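PDB 5JJP: nonribosomal peptide synthase from Streptomyces sp. MJ635-86F5, which activates an aliphatic beta-amino acid by adenylation, probably with ATP, as an adenylation enzyme of the ANL superfamily with a layered alpha-beta sandwich fold. Local coordinates for residues P46-P51 against A248-R253; V60-L65 against L240-G245; G215-D220 against S244-V249; D220-V225 against E268-Q273; R261-L266 against D290-L295. One frame throughout, in Å; residues are numbered along the deposited sequence.

Interaction 1: residues P46-P51 against A248-R253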
# COMPACT_ATOMS: atom_id res chain seq x y z
N PRO A 46 -16.14 -7.90 10.82
CA PRO A 46 -14.71 -8.12 10.86
C PRO A 46 -13.92 -7.20 9.90
O PRO A 46 -14.21 -7.14 8.73
CB PRO A 46 -14.57 -9.59 10.43
CG PRO A 46 -15.91 -10.19 10.69
CD PRO A 46 -16.89 -9.10 10.41
N ALA A 47 -12.90 -6.54 10.44
CA ALA A 47 -12.02 -5.63 9.69
C ALA A 47 -10.80 -6.38 9.29
O ALA A 47 -10.35 -6.28 8.16
CB ALA A 47 -11.63 -4.45 10.58
N ILE A 48 -10.26 -7.12 10.25
CA ILE A 48 -9.12 -8.00 10.07
C ILE A 48 -9.40 -9.40 10.58
O ILE A 48 -9.82 -9.58 11.70
CB ILE A 48 -7.90 -7.47 10.84
CG1 ILE A 48 -7.26 -6.35 10.03
CG2 ILE A 48 -6.69 -8.32 10.67
CD1 ILE A 48 -7.62 -4.96 10.27
N VAL A 49 -8.99 -10.37 9.79
CA VAL A 49 -9.00 -11.76 10.18
C VAL A 49 -7.56 -12.25 10.28
O VAL A 49 -6.75 -11.94 9.42
CB VAL A 49 -9.79 -12.58 9.14
CG1 VAL A 49 -9.71 -14.05 9.44
CG2 VAL A 49 -11.24 -12.13 9.12
N GLU A 50 -7.25 -13.03 11.31
CA GLU A 50 -5.93 -13.65 11.44
C GLU A 50 -6.05 -15.01 12.13
O GLU A 50 -7.03 -15.24 12.84
CB GLU A 50 -4.93 -12.69 12.14
CG GLU A 50 -5.32 -12.31 13.56
CD GLU A 50 -4.52 -11.15 14.15
OE1 GLU A 50 -3.63 -10.58 13.48
OE2 GLU A 50 -4.82 -10.78 15.30
N PRO A 51 -5.05 -15.88 11.98
CA PRO A 51 -5.02 -17.11 12.82
C PRO A 51 -4.99 -16.86 14.32
O PRO A 51 -4.39 -15.87 14.80
CB PRO A 51 -3.74 -17.82 12.38
CG PRO A 51 -2.93 -16.80 11.66
CD PRO A 51 -3.88 -15.78 11.10
N ALA A 248 -9.94 -7.48 5.74
CA ALA A 248 -8.58 -7.70 5.30
C ALA A 248 -7.98 -8.92 6.01
O ALA A 248 -8.13 -9.08 7.20
CB ALA A 248 -7.74 -6.48 5.62
N VAL A 249 -7.36 -9.80 5.25
CA VAL A 249 -6.80 -11.04 5.76
C VAL A 249 -5.33 -11.15 5.31
O VAL A 249 -5.02 -11.73 4.27
CB VAL A 249 -7.57 -12.25 5.23
CG1 VAL A 249 -7.18 -13.49 6.03
CG2 VAL A 249 -9.09 -12.01 5.29
N PRO A 250 -4.41 -10.60 6.08
CA PRO A 250 -3.02 -10.74 5.79
C PRO A 250 -2.68 -12.21 5.80
O PRO A 250 -3.14 -12.93 6.68
CB PRO A 250 -2.34 -10.07 6.98
CG PRO A 250 -3.36 -9.11 7.50
CD PRO A 250 -4.64 -9.83 7.33
N VAL A 251 -1.90 -12.68 4.84
CA VAL A 251 -1.57 -14.09 4.81
C VAL A 251 -0.20 -14.28 5.51
O VAL A 251 0.81 -13.91 4.98
CB VAL A 251 -1.47 -14.58 3.35
CG1 VAL A 251 -1.16 -16.06 3.30
CG2 VAL A 251 -2.75 -14.30 2.60
N PRO A 252 -0.18 -14.86 6.70
CA PRO A 252 1.10 -15.00 7.35
C PRO A 252 2.11 -15.80 6.51
O PRO A 252 1.71 -16.68 5.75
CB PRO A 252 0.76 -15.79 8.63
CG PRO A 252 -0.75 -15.67 8.79
CD PRO A 252 -1.25 -15.60 7.39
N ARG A 253 3.40 -15.49 6.65
CA ARG A 253 4.42 -16.14 5.80
C ARG A 253 4.49 -17.69 6.00
O ARG A 253 4.74 -18.41 5.05
CB ARG A 253 5.78 -15.42 5.81
CG ARG A 253 5.97 -14.42 4.65
CD ARG A 253 7.36 -13.76 4.65
NE ARG A 253 8.23 -14.15 3.52
CZ ARG A 253 9.06 -15.21 3.47
NH1 ARG A 253 9.17 -16.06 4.50
NH2 ARG A 253 9.79 -15.43 2.38
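Two backbone hydrogen bonds join 46-51 to 248-253, and both belong to A248. Its amide N donates to A47 O at 2.7 Å along an almost straight line (175°), although it sits above the plane of that carbonyl. Its own O accepts from V49 N at 3.0 Å, this time in the carbonyl plane. I48, the residue between these two partners, sends its CA hydrogen to the same oxygen, CA to A248 O being 3.2 Å. I48 with A248 is a single bridge, and the strand directions differ by 30°. Side chains follow the divergence. V49 CB packs on V249 CG2 at 4.0 Å, while the I48 side chain, with CG2 anti to its backbone N, crosses that of P250 at about a right angle, CG2 nearest CD. Beyond them the rings of P51 and P252 meet tip to tip, CG to CG 3.8 Å. In the next shell, A47 and I48 form a classic beta bulge opposite V60, next to the bridge. V249 meanwhile bonds through its backbone to V223 and V225, and E50 is held by R58 and A95 N. The two-stranded sheet is thus tied to the outermost strand, 247-250, of the larger sheet. P250 has no amide hydrogen to offer V49 O and presents CD instead, consistent with pairing giving way to apolar contact after A248.

Interaction 2: residues V60-L65 against L240-G245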
# COMPACT_ATOMS: atom_id res chain seq x y z
N VAL A 60 -10.99 -9.31 14.16
CA VAL A 60 -11.03 -8.05 14.87
C VAL A 60 -12.02 -7.16 14.12
O VAL A 60 -11.87 -6.92 12.93
CB VAL A 60 -9.62 -7.42 14.94
CG1 VAL A 60 -9.70 -6.09 15.67
CG2 VAL A 60 -8.66 -8.35 15.69
N SER A 61 -13.04 -6.69 14.82
CA SER A 61 -14.02 -5.86 14.18
C SER A 61 -13.52 -4.44 13.93
O SER A 61 -12.58 -4.01 14.55
CB SER A 61 -15.33 -5.81 15.00
OG SER A 61 -15.11 -5.13 16.20
N TYR A 62 -14.20 -3.72 13.03
CA TYR A 62 -13.95 -2.32 12.84
C TYR A 62 -13.90 -1.60 14.15
O TYR A 62 -12.97 -0.83 14.40
CB TYR A 62 -15.01 -1.69 11.92
CG TYR A 62 -14.63 -1.88 10.48
CD1 TYR A 62 -13.77 -0.96 9.87
CD2 TYR A 62 -14.96 -3.01 9.79
CE1 TYR A 62 -13.32 -1.15 8.59
CE2 TYR A 62 -14.55 -3.18 8.50
CZ TYR A 62 -13.71 -2.22 7.91
OH TYR A 62 -13.27 -2.33 6.63
N ARG A 63 -14.86 -1.88 15.02
CA ARG A 63 -14.96 -1.15 16.27
C ARG A 63 -13.77 -1.46 17.16
O ARG A 63 -13.21 -0.53 17.77
CB ARG A 63 -16.23 -1.50 17.02
CG ARG A 63 -16.38 -0.75 18.33
CD ARG A 63 -17.49 -1.32 19.21
NE ARG A 63 -18.74 -1.58 18.52
CZ ARG A 63 -19.74 -0.71 18.34
NH1 ARG A 63 -19.63 0.56 18.72
NH2 ARG A 63 -20.87 -1.12 17.74
N GLN A 64 -13.41 -2.74 17.23
CA GLN A 64 -12.28 -3.15 17.99
C GLN A 64 -10.99 -2.58 17.44
O GLN A 64 -10.09 -2.29 18.20
CB GLN A 64 -12.14 -4.67 18.04
CG GLN A 64 -13.25 -5.32 18.82
CD GLN A 64 -13.26 -6.83 18.72
OE1 GLN A 64 -13.09 -7.40 17.64
NE2 GLN A 64 -13.58 -7.47 19.82
N LEU A 65 -10.88 -2.49 16.12
CA LEU A 65 -9.64 -2.04 15.51
C LEU A 65 -9.43 -0.56 15.87
O LEU A 65 -8.36 -0.18 16.23
CB LEU A 65 -9.68 -2.25 14.00
CG LEU A 65 -8.47 -1.78 13.18
CD1 LEU A 65 -7.19 -2.48 13.58
CD2 LEU A 65 -8.75 -2.07 11.72
N LEU A 240 -6.78 -0.08 1.38
CA LEU A 240 -7.86 0.03 0.43
C LEU A 240 -9.03 -0.89 0.86
O LEU A 240 -10.17 -0.54 0.69
CB LEU A 240 -7.37 -0.33 -0.95
CG LEU A 240 -8.47 -0.40 -2.02
CD1 LEU A 240 -9.13 0.95 -2.24
CD2 LEU A 240 -7.93 -0.97 -3.30
N THR A 241 -8.70 -2.07 1.39
CA THR A 241 -9.68 -3.01 1.82
C THR A 241 -10.54 -2.38 2.94
O THR A 241 -11.76 -2.46 2.89
CB THR A 241 -9.01 -4.30 2.31
OG1 THR A 241 -8.34 -4.96 1.23
CG2 THR A 241 -10.09 -5.25 2.95
N LEU A 242 -9.89 -1.78 3.93
CA LEU A 242 -10.57 -1.14 5.02
C LEU A 242 -11.38 0.04 4.54
O LEU A 242 -12.54 0.21 4.94
CB LEU A 242 -9.57 -0.66 6.10
CG LEU A 242 -8.85 -1.74 6.89
CD1 LEU A 242 -7.80 -1.13 7.76
CD2 LEU A 242 -9.84 -2.48 7.76
N ALA A 243 -10.75 0.87 3.71
CA ALA A 243 -11.41 2.04 3.16
C ALA A 243 -12.70 1.67 2.44
O ALA A 243 -13.64 2.49 2.32
CB ALA A 243 -10.49 2.81 2.23
N SER A 244 -12.71 0.48 1.86
CA SER A 244 -13.86 0.01 1.09
C SER A 244 -14.86 -0.70 1.96
O SER A 244 -15.93 -1.09 1.51
CB SER A 244 -13.42 -0.94 -0.01
OG SER A 244 -12.49 -0.36 -0.88
N GLY A 245 -14.54 -0.83 3.25
CA GLY A 245 -15.45 -1.34 4.27
C GLY A 245 -15.45 -2.84 4.25
O GLY A 245 -16.45 -3.43 4.72
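The phenol ring of Y62 is the flat group that reaches from helix 62-77 to helix 232-243, and L242 CD2 meets it obliquely, 3.8 Å from CE1. At the tip of the ring the hydroxyl sits over the end of helix 232-243, where Y62 OH comes within 3.3 Å of G245 C. With chi1 at -85° CG lies beside the backbone N, and the near-perpendicular chi2 (-85°) turns the ring across its own CA-CB-CG plane. The stronger partner of the hydroxyl is A246 O, while L242 O lies at 3.1 Å from Y62 OH. L242 O is also engaged by G245 N, at 2.8 Å.

The G245 N to L242 O bond belongs to a Schellman motif: G245, at a positive phi of 82°, ends the helix, with A246 N bonding back to T241 O. Y62 thus brings its hydroxyl to the C-terminal end of helix 232-243 from the first turn of another helix. This first turn is itself fixed by a capping box, in which Q64 N donates to S61 OG at 3.1 Å and S61 N donates to the carboxamide oxygen Q64 OE1, on an in-plane lone pair. One turn on from the cap, L65 points its CB toward helix 232-243, and its CD2 meets L242 CD2 tip to tip at 4.1 Å. V98 of helix 95-107 touches both leucines, and A47 of strand 46-51 borders the tyrosine, L65 and L242.

Interaction 3: residues G215-D220 against S244-V249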
# COMPACT_ATOMS: atom_id res chain seq x y z
N GLY A 215 -14.46 0.31 -8.27
CA GLY A 215 -15.19 -0.84 -7.74
C GLY A 215 -14.37 -2.12 -7.69
O GLY A 215 -14.87 -3.20 -8.03
N LEU A 216 -13.14 -2.03 -7.23
CA LEU A 216 -12.33 -3.22 -7.13
C LEU A 216 -12.69 -4.03 -5.95
O LEU A 216 -12.48 -5.26 -5.96
CB LEU A 216 -10.85 -2.88 -7.01
CG LEU A 216 -9.88 -3.00 -8.16
CD1 LEU A 216 -10.32 -2.43 -9.48
CD2 LEU A 216 -8.55 -2.40 -7.68
N ILE A 217 -13.12 -3.36 -4.89
CA ILE A 217 -13.43 -4.06 -3.65
C ILE A 217 -14.74 -3.56 -3.12
O ILE A 217 -14.97 -2.36 -3.07
CB ILE A 217 -12.31 -3.88 -2.56
CG1 ILE A 217 -10.96 -4.35 -3.10
CG2 ILE A 217 -12.62 -4.69 -1.29
CD1 ILE A 217 -9.79 -3.97 -2.22
N GLY A 218 -15.57 -4.48 -2.70
CA GLY A 218 -16.87 -4.14 -2.09
C GLY A 218 -16.86 -4.62 -0.67
O GLY A 218 -16.01 -5.44 -0.29
N PRO A 219 -17.80 -4.13 0.14
CA PRO A 219 -17.86 -4.56 1.57
C PRO A 219 -17.95 -6.05 1.85
O PRO A 219 -17.51 -6.50 2.92
CB PRO A 219 -19.08 -3.84 2.11
CG PRO A 219 -19.23 -2.66 1.21
CD PRO A 219 -18.78 -3.10 -0.17
N ASP A 220 -18.49 -6.82 0.91
CA ASP A 220 -18.61 -8.28 1.08
C ASP A 220 -17.30 -8.99 0.90
O ASP A 220 -17.17 -10.13 1.28
CB ASP A 220 -19.62 -8.87 0.07
CG ASP A 220 -21.06 -8.43 0.36
OD1 ASP A 220 -21.35 -8.11 1.55
OD2 ASP A 220 -21.89 -8.39 -0.59
N SER A 244 -12.71 0.48 1.86
CA SER A 244 -13.86 0.01 1.09
C SER A 244 -14.86 -0.70 1.96
O SER A 244 -15.93 -1.09 1.51
CB SER A 244 -13.42 -0.94 -0.01
OG SER A 244 -12.49 -0.36 -0.88
N GLY A 245 -14.54 -0.83 3.25
CA GLY A 245 -15.45 -1.34 4.27
C GLY A 245 -15.45 -2.84 4.25
O GLY A 245 -16.45 -3.43 4.72
N ALA A 246 -14.39 -3.45 3.70
CA ALA A 246 -14.36 -4.90 3.56
C ALA A 246 -13.57 -5.55 4.69
O ALA A 246 -13.41 -4.95 5.70
CB ALA A 246 -13.76 -5.28 2.17
N THR A 247 -13.07 -6.77 4.48
CA THR A 247 -12.37 -7.52 5.52
C THR A 247 -10.97 -7.91 5.02
O THR A 247 -10.85 -8.60 4.00
CB THR A 247 -13.11 -8.82 5.89
OG1 THR A 247 -14.43 -8.52 6.38
CG2 THR A 247 -12.39 -9.52 6.97
N ALA A 248 -9.94 -7.48 5.74
CA ALA A 248 -8.58 -7.70 5.30
C ALA A 248 -7.98 -8.92 6.01
O ALA A 248 -8.13 -9.08 7.20
CB ALA A 248 -7.74 -6.48 5.62
N VAL A 249 -7.36 -9.80 5.25
CA VAL A 249 -6.80 -11.04 5.76
C VAL A 249 -5.33 -11.15 5.31
O VAL A 249 -5.02 -11.73 4.27
CB VAL A 249 -7.57 -12.25 5.23
CG1 VAL A 249 -7.18 -13.49 6.03
CG2 VAL A 249 -9.09 -12.01 5.29
O HOH W 1 -12.72 -0.48 -3.84
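Van der Waals contact carries most of the meeting between the loop 215-220 and the segment 244-249, a turn that runs into strand 247-250. I217 aims its CB at the turn, and its CG2, anti to the backbone N, makes an apolar contact with A246 CB at 3.7 Å. G218 O also approaches this carbon, at 3.3 Å from A246 CB. Beside this pair I217 CB lies against the S244 side chain. P219 contributes its ring, set over the peptide oxygens of the turn: CG stands 3.7 Å from S244 O, and CB is at the same range from G245 O.

Polar contact is indirect. No conventional hydrogen bond joins the two segments, but a water donates both to I217 O and to S244 OG, each at 3.0 Å, and so links the loop carbonyl to the serine. The chi1 of S244 (-58°) sets OG beside its own backbone N, where it can reach back to L240 O while accepting from the water. A weaker polar element closes the other end, where A246 CA directs its hydrogen at P219 O (3.6 Å) along a fairly straight path, 159° at the hydrogen. P219 O also accepts from K45 NZ.

The loop leads from helix 201-212 into strand 222-225, the first strand of a beta-alpha-beta unit, and 244-246 joins that unit's helix 232-243 to its second strand, 247-250. They lie side by side because those strands are parallel neighbours, with T247 paired through its backbone to D221 and V223, while L240 and T241 of helix 232-243 cover I217.

Interaction 4: residues D220-V225 against E268-Q273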
# COMPACT_ATOMS: atom_id res chain seq x y z
N ASP A 220 -18.49 -6.82 0.91
CA ASP A 220 -18.61 -8.28 1.08
C ASP A 220 -17.30 -8.99 0.90
O ASP A 220 -17.17 -10.13 1.28
CB ASP A 220 -19.62 -8.87 0.07
CG ASP A 220 -21.06 -8.43 0.36
OD1 ASP A 220 -21.35 -8.11 1.55
OD2 ASP A 220 -21.89 -8.39 -0.59
N ASP A 221 -16.30 -8.33 0.32
CA ASP A 221 -15.07 -9.03 0.00
C ASP A 221 -14.27 -9.36 1.23
O ASP A 221 -14.34 -8.68 2.21
CB ASP A 221 -14.24 -8.23 -0.96
CG ASP A 221 -14.76 -8.30 -2.33
OD1 ASP A 221 -14.71 -9.43 -2.90
OD2 ASP A 221 -15.15 -7.24 -2.85
N ARG A 222 -13.52 -10.43 1.14
CA ARG A 222 -12.50 -10.76 2.14
C ARG A 222 -11.21 -10.87 1.37
O ARG A 222 -11.09 -11.70 0.49
CB ARG A 222 -12.85 -12.06 2.82
CG ARG A 222 -14.19 -11.99 3.52
CD ARG A 222 -14.52 -13.29 4.22
NE ARG A 222 -14.93 -13.01 5.59
CZ ARG A 222 -14.64 -13.76 6.65
NH1 ARG A 222 -13.85 -14.83 6.57
NH2 ARG A 222 -15.09 -13.38 7.83
N VAL A 223 -10.24 -10.04 1.70
CA VAL A 223 -9.06 -9.85 0.84
C VAL A 223 -7.84 -10.45 1.46
O VAL A 223 -7.46 -10.08 2.57
CB VAL A 223 -8.81 -8.39 0.61
CG1 VAL A 223 -7.60 -8.17 -0.32
CG2 VAL A 223 -10.08 -7.76 0.01
N ALA A 224 -7.25 -11.43 0.77
CA ALA A 224 -6.01 -11.99 1.18
C ALA A 224 -4.90 -11.06 0.68
O ALA A 224 -4.70 -10.94 -0.51
CB ALA A 224 -5.84 -13.36 0.58
N VAL A 225 -4.15 -10.47 1.60
CA VAL A 225 -2.94 -9.66 1.29
C VAL A 225 -1.69 -10.55 1.49
O VAL A 225 -1.33 -10.92 2.57
CB VAL A 225 -2.91 -8.45 2.21
CG1 VAL A 225 -1.68 -7.56 1.92
CG2 VAL A 225 -4.19 -7.64 2.07
N GLU A 268 -10.19 -21.70 4.31
CA GLU A 268 -10.52 -21.48 5.73
C GLU A 268 -11.05 -20.08 5.95
O GLU A 268 -12.06 -19.90 6.62
CB GLU A 268 -9.29 -21.73 6.63
CG GLU A 268 -9.63 -21.98 8.10
CD GLU A 268 -8.41 -22.01 9.04
OE1 GLU A 268 -7.23 -21.95 8.59
OE2 GLU A 268 -8.63 -22.10 10.27
N ALA A 269 -10.38 -19.08 5.38
CA ALA A 269 -10.80 -17.68 5.58
C ALA A 269 -11.81 -17.18 4.52
O ALA A 269 -12.15 -16.01 4.51
CB ALA A 269 -9.58 -16.77 5.61
N ALA A 270 -12.27 -18.07 3.64
CA ALA A 270 -13.32 -17.77 2.70
C ALA A 270 -12.93 -16.51 1.92
O ALA A 270 -13.71 -15.57 1.77
CB ALA A 270 -14.66 -17.58 3.42
N ILE A 271 -11.73 -16.56 1.35
CA ILE A 271 -11.19 -15.42 0.61
C ILE A 271 -11.87 -15.19 -0.75
O ILE A 271 -11.96 -16.13 -1.57
CB ILE A 271 -9.68 -15.63 0.39
CG1 ILE A 271 -8.97 -15.73 1.74
CG2 ILE A 271 -9.09 -14.52 -0.47
CD1 ILE A 271 -9.07 -14.47 2.59
N THR A 272 -12.38 -13.98 -0.98
CA THR A 272 -12.97 -13.62 -2.28
C THR A 272 -12.00 -12.93 -3.22
O THR A 272 -12.18 -12.96 -4.42
CB THR A 272 -14.18 -12.71 -2.13
OG1 THR A 272 -13.79 -11.48 -1.52
CG2 THR A 272 -15.26 -13.41 -1.26
N GLN A 273 -10.95 -12.32 -2.68
CA GLN A 273 -10.00 -11.61 -3.55
C GLN A 273 -8.59 -11.80 -3.07
O GLN A 273 -8.32 -11.74 -1.87
CB GLN A 273 -10.35 -10.13 -3.60
CG GLN A 273 -9.47 -9.32 -4.54
CD GLN A 273 -9.94 -7.89 -4.67
OE1 GLN A 273 -9.42 -7.01 -4.03
NE2 GLN A 273 -11.00 -7.68 -5.45
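T272 OG1 does double duty here: it donates to D221 OD1 at 2.6 Å, on the anti lone pair of the carboxylate, and accepts from R222 N at 2.9 Å. A chi1 of 62° puts this oxygen between backbone N and carbonyl carbon, facing strand 222-225. The other carboxylate oxygen, D221 OD2, takes G218 N. R222 O is gripped twice, by T272 N at 3.0 Å in its plane and by Q273 N at 3.2 Å from above it. Farther along, A224 N donates to Q273 O at 2.9 Å, nearly along the C=O axis. These bonds start the parallel pairing of strands 222-225 and 273-276, neighbours within the six-stranded sheet, with V223 bridged to Q273 and their side chains side by side. Before it, a Schellman motif with A270 as C-prime residue ends helix 259-268. R222 reaches that helix end: its chain bends at chi3 and NH1 gives A269 O an edge-on bond of 2.9 Å, well above the carbonyl plane. I271 CG2 packs on A224 CB at 3.6 Å. The Q273 carboxamide is satisfied elsewhere, OE1 by H275 NE2, and NE2 by L216 O and S300 OG.

Interaction 5: residues R261-L266 against D290-L295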
# COMPACT_ATOMS: atom_id res chain seq x y z
N ARG A 261 -0.82 -25.42 2.24
CA ARG A 261 -1.21 -24.63 3.40
C ARG A 261 -1.80 -23.29 3.01
O ARG A 261 -2.72 -22.79 3.66
CB ARG A 261 -0.00 -24.40 4.31
CG ARG A 261 0.04 -25.29 5.54
CD ARG A 261 1.50 -25.59 5.92
NE ARG A 261 2.28 -24.63 6.71
CZ ARG A 261 2.62 -24.77 7.99
NH1 ARG A 261 2.19 -25.78 8.73
NH2 ARG A 261 3.38 -23.83 8.55
N PHE A 262 -1.30 -22.74 1.91
CA PHE A 262 -1.78 -21.47 1.42
C PHE A 262 -3.20 -21.65 0.87
O PHE A 262 -4.10 -20.88 1.20
CB PHE A 262 -0.87 -20.92 0.31
CG PHE A 262 -1.39 -19.71 -0.36
CD1 PHE A 262 -1.69 -18.57 0.40
CD2 PHE A 262 -1.56 -19.66 -1.73
CE1 PHE A 262 -2.16 -17.42 -0.21
CE2 PHE A 262 -2.05 -18.52 -2.34
CZ PHE A 262 -2.35 -17.40 -1.57
N LEU A 263 -3.36 -22.65 0.01
CA LEU A 263 -4.66 -22.96 -0.60
C LEU A 263 -5.70 -23.31 0.43
O LEU A 263 -6.81 -22.83 0.33
CB LEU A 263 -4.53 -24.03 -1.67
CG LEU A 263 -3.66 -23.60 -2.86
CD1 LEU A 263 -3.24 -24.76 -3.73
CD2 LEU A 263 -4.37 -22.57 -3.72
N ALA A 264 -5.34 -24.03 1.49
CA ALA A 264 -6.30 -24.36 2.56
C ALA A 264 -6.72 -23.09 3.30
O ALA A 264 -7.87 -22.95 3.70
CB ALA A 264 -5.69 -25.33 3.55
N PHE A 265 -5.78 -22.16 3.46
CA PHE A 265 -6.05 -20.90 4.13
C PHE A 265 -7.06 -20.09 3.33
O PHE A 265 -7.92 -19.50 3.89
CB PHE A 265 -4.75 -20.12 4.34
CG PHE A 265 -4.92 -18.87 5.16
CD1 PHE A 265 -5.10 -18.95 6.51
CD2 PHE A 265 -4.88 -17.61 4.55
CE1 PHE A 265 -5.27 -17.81 7.27
CE2 PHE A 265 -5.02 -16.46 5.31
CZ PHE A 265 -5.21 -16.56 6.67
N LEU A 266 -6.94 -20.06 2.01
CA LEU A 266 -7.90 -19.32 1.20
C LEU A 266 -9.31 -19.87 1.36
O LEU A 266 -10.26 -19.11 1.32
CB LEU A 266 -7.53 -19.31 -0.29
CG LEU A 266 -6.15 -18.76 -0.66
CD1 LEU A 266 -6.03 -18.69 -2.18
CD2 LEU A 266 -5.86 -17.40 -0.05
N ASP A 290 -5.26 -28.86 -9.27
CA ASP A 290 -6.61 -29.24 -8.90
C ASP A 290 -7.11 -28.48 -7.70
O ASP A 290 -8.28 -28.12 -7.63
CB ASP A 290 -6.71 -30.73 -8.60
CG ASP A 290 -6.56 -31.59 -9.85
OD1 ASP A 290 -6.85 -31.10 -10.96
OD2 ASP A 290 -6.17 -32.78 -9.70
N LEU A 291 -6.23 -28.23 -6.74
CA LEU A 291 -6.64 -27.41 -5.59
C LEU A 291 -6.90 -25.95 -5.98
O LEU A 291 -7.84 -25.31 -5.48
CB LEU A 291 -5.62 -27.53 -4.47
CG LEU A 291 -5.44 -28.96 -3.90
CD1 LEU A 291 -4.35 -28.96 -2.83
CD2 LEU A 291 -6.75 -29.48 -3.33
N VAL A 292 -6.11 -25.43 -6.91
CA VAL A 292 -6.33 -24.07 -7.42
C VAL A 292 -7.72 -23.98 -8.06
O VAL A 292 -8.51 -23.11 -7.72
CB VAL A 292 -5.25 -23.66 -8.44
CG1 VAL A 292 -5.63 -22.38 -9.16
CG2 VAL A 292 -3.90 -23.51 -7.74
N ALA A 293 -7.99 -24.90 -8.97
CA ALA A 293 -9.32 -25.03 -9.59
C ALA A 293 -10.43 -25.18 -8.61
O ALA A 293 -11.55 -24.83 -8.90
CB ALA A 293 -9.33 -26.24 -10.55
N GLY A 294 -10.12 -25.66 -7.42
CA GLY A 294 -11.14 -25.88 -6.38
C GLY A 294 -11.38 -24.72 -5.44
O GLY A 294 -12.17 -24.86 -4.50
N LEU A 295 -10.71 -23.58 -5.68
CA LEU A 295 -10.93 -22.35 -4.86
C LEU A 295 -12.29 -21.69 -5.13
O LEU A 295 -12.38 -20.65 -5.79
CB LEU A 295 -9.83 -21.33 -5.09
CG LEU A 295 -8.43 -21.77 -4.67
CD1 LEU A 295 -7.41 -20.85 -5.31
CD2 LEU A 295 -8.31 -21.74 -3.17
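This is a wholly apolar helix-to-helix contact on one face of the six-stranded sheet, joining helix 259-268 to helix 289-293 and the residues just after it. Each helix lies in a beta-alpha-beta connection: the first leads from strand 247-250 to strand 273-276, the second lies between 273-276 and 300-304. Two leucines one turn apart, L263 and L266, point toward the partner, and L291 and L295 point back. L263 does most of the work, dividing its two methyls. CD1 touches L291 CB at 3.7 Å, near the backbone, the side chains crossing obliquely. CD2 turns the other way, to L295 CD1 at 3.8 Å, with V292 CG2 somewhat farther off. L263 and L295 cross at about a right angle, so their branches overlap without lying alongside each other. L263, L266, L291 and L295 all have CG anti to the carbonyl carbon, the common helical rotamer, which in L295 persists although the helix has already given way. No hydrogen bond passes between the segments, and the closest approaches are ordinary van der Waals distances. Around the contact, L266 also touches I271, while V292 meets L284 and L320, so the pair continues into the neighbouring loops and helix 282-287. L266 has a further neighbour on its own helix, its CG standing 4.1 Å above the F262 ring, offset toward the rim. Toward the partner helix, its CB touches L295 CD2 at 3.8 Å.

From the N terminus, interaction 1 opens first, at 46-51, and closes the longest loop at 248-253. Interaction 2 opens a little later and closes earlier, at 240-245, so it lies within that loop. Interaction 3 opens far downstream, at 215-220, and closes on the same stretch of chain as the first two. Interaction 4, from 220-225 to 268-273, crosses all three; its strand lies between 247-250 and 273-276. Interaction 5 follows interactions 1 to 3 in series but crosses interaction 4. Together they tie the two-stranded sheet and helix 62-77 to the edge of the six-stranded sheet, and that sheet to the helices covering it.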